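Local atomic coordinates of short-chain dehydrogenase/reductase SDR (Vibrio parahaemolyticus, PDB entry 3GUY), a protein that probably catalyses NAD(P)-dependent oxidation or reduction of a substrate not yet identified, as a member of the short-chain dehydrogenase/reductase family. Residues T7-G12 / T28-R33. The protein carries 2 engineered substitutions. Residues are numbered along the deposited sequence; the frame is centred on the assembly and turned at random.
Sequences TGASSG and TYLTGR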
loop_
_atom_site.group_PDB
_atom_site.type_symbol
_atom_site.label_atom_id
_atom_site.label_comp_id
_atom_site.label_asym_id
_atom_site.label_seq_id
_atom_site.Cartn_x
_atom_site.Cartn_y
_atom_site.Cartn_z
ATOM N N THR D 7 23.974 12.429 -6.881
ATOM C CA THR D 7 23.758 13.390 -5.798
ATOM C C THR D 7 23.940 12.703 -4.453
ATOM O O THR D 7 23.821 11.479 -4.342
ATOM C CB THR D 7 22.394 14.044 -5.861
ATOM O OG1 THR D 7 21.413 13.099 -5.424
ATOM C CG2 THR D 7 22.093 14.522 -7.276
ATOM N N GLY D 8 24.235 13.494 -3.426
ATOM C CA GLY D 8 24.507 12.973 -2.114
ATOM C C GLY D 8 25.783 12.177 -2.110
ATOM O O GLY D 8 25.925 11.254 -1.324
ATOM N N ALA D 9 26.728 12.592 -2.954
ATOM C CA ALA D 9 27.902 11.802 -3.281
ATOM C C ALA D 9 29.137 12.080 -2.394
ATOM O O ALA D 9 30.188 11.440 -2.589
ATOM C CB ALA D 9 28.255 11.976 -4.784
ATOM N N SER D 10 29.011 12.967 -1.406
ATOM C CA SER D 10 30.147 13.320 -0.514
ATOM C C SER D 10 30.304 12.400 0.694
ATOM O O SER D 10 31.355 12.428 1.354
ATOM C CB SER D 10 30.054 14.779 -0.027
ATOM O OG SER D 10 28.713 15.257 -0.056
ATOM N N SER D 11 29.271 11.620 1.007
ATOM C CA SER D 11 29.398 10.514 1.949
ATOM C C SER D 11 28.367 9.419 1.665
ATOM O O SER D 11 27.597 9.500 0.716
ATOM C CB SER D 11 29.265 11.009 3.411
ATOM O OG SER D 11 27.935 11.411 3.719
ATOM N N GLY D 12 28.412 8.365 2.469
ATOM C CA GLY D 12 27.373 7.346 2.514
ATOM C C GLY D 12 27.278 6.592 1.198
ATOM O O GLY D 12 28.259 6.460 0.464
ATOM N N THR D 28 32.114 9.522 -13.733
ATOM C CA THR D 28 31.176 10.059 -12.737
ATOM C C THR D 28 31.295 11.605 -12.560
ATOM O O THR D 28 32.392 12.184 -12.686
ATOM C CB THR D 28 31.414 9.416 -11.390
ATOM O OG1 THR D 28 32.743 9.738 -10.925
ATOM C CG2 THR D 28 31.238 7.922 -11.495
ATOM N N TYR D 29 30.151 12.254 -12.317
ATOM C CA TYR D 29 30.062 13.649 -11.864
ATOM C C TYR D 29 29.335 13.695 -10.515
ATOM O O TYR D 29 28.196 13.257 -10.405
ATOM C CB TYR D 29 29.303 14.475 -12.887
ATOM C CG TYR D 29 29.476 15.971 -12.682
ATOM C CD1 TYR D 29 30.547 16.670 -13.291
ATOM C CD2 TYR D 29 28.604 16.681 -11.875
ATOM C CE1 TYR D 29 30.710 18.031 -13.106
ATOM C CE2 TYR D 29 28.758 18.055 -11.689
ATOM C CZ TYR D 29 29.809 18.726 -12.309
ATOM O OH TYR D 29 29.934 20.085 -12.097
ATOM N N LEU D 30 30.023 14.162 -9.481
ATOM C CA LEU D 30 29.539 14.080 -8.125
ATOM C C LEU D 30 29.040 15.427 -7.568
ATOM O O LEU D 30 29.678 16.486 -7.748
ATOM C CB LEU D 30 30.609 13.524 -7.203
ATOM C CG LEU D 30 31.267 12.189 -7.591
ATOM C CD1 LEU D 30 31.852 11.580 -6.349
ATOM C CD2 LEU D 30 30.359 11.188 -8.270
ATOM N N THR D 31 27.885 15.389 -6.889
ATOM C CA THR D 31 27.380 16.587 -6.250
ATOM C C THR D 31 27.047 16.277 -4.781
ATOM O O THR D 31 26.769 15.129 -4.395
ATOM C CB THR D 31 26.204 17.251 -7.034
ATOM O OG1 THR D 31 26.029 18.595 -6.558
ATOM C CG2 THR D 31 24.885 16.484 -6.846
ATOM N N GLY D 32 27.149 17.307 -3.966
ATOM C CA GLY D 32 26.888 17.236 -2.518
ATOM C C GLY D 32 26.888 18.659 -2.014
ATOM O O GLY D 32 27.027 19.606 -2.812
ATOM N N ARG D 33 26.765 18.839 -0.700
ATOM C CA ARG D 33 26.702 20.206 -0.163
ATOM C C ARG D 33 28.095 20.774 0.088
ATOM O O ARG D 33 28.288 21.973 -0.074
ATOM C CB ARG D 33 25.746 20.328 1.038
ATOM C CG ARG D 33 24.234 20.414 0.580
ATOM C CD ARG D 33 23.281 21.126 1.575
ATOM N NE ARG D 33 23.612 20.894 2.994
ATOM C CZ ARG D 33 23.357 19.775 3.679
ATOM N NH1 ARG D 33 22.778 18.734 3.096
ATOM N NH2 ARG D 33 23.695 19.682 4.964
HETATM O O HOH W 1 28.172 17.421 1.590
#
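Thr7 and Thr31 stand side by side on the neighbouring parallel strands 4-7 and 28-32 of a Rossmann fold, where the chain leaves the first strand for the glycine-rich turn, here TGASSG, the start of the TGxxxGxG motif, that leads into helix 12-23. In SDR enzymes such a turn typically receives the dinucleotide cofactor, and residues just past the second strand, the position of Arg33 here, often discriminate NADP from NAD. The threonine methyls meet tightly, Thr7 CG2 lying 3.4 Å from Thr31 CG2. The torsions account for this: Thr31 OG1 is anti to its backbone N (chi1 -164°), which puts CG2 between N and the carbonyl carbon, against Thr7, and the hydroxyl elsewhere, bonded to Arg52 O on strand 51-53. Thr7 OG1 has weak hydrogen bonds to His78 ND1 and Ala80 N, and the contact between the threonines is made by carbons.

At Gly8 the backbone turns with positive phi, and its N comes within 3.2 Å of Thr31 O. The next amide hydrogen-bonds across the contact: Ala9 N donates to Thr31 O at 2.9 Å, nearly linear at 168° and almost in line with the carbonyl (C=O...N 164°). This bond ties the turn directly to the end of the second strand. Ala9 CB points toward that strand and sits 3.7 Å from Leu30 CB, while Leu30 CD1 comes up to 3.9 Å from the same methyl. Helix 35-42 covers this side, with Leu30 on Val41 and Thr42 and Ser10 on Lys37 and Leu38.

Ser10 closes the contact: its OG passes 3.6 Å from Gly32 CA, where a CB on Gly32 would point toward the turn and clash with that oxygen. A water 2.8 Å from Ser10 OG also accepts a weak hydrogen bond from Arg33 N.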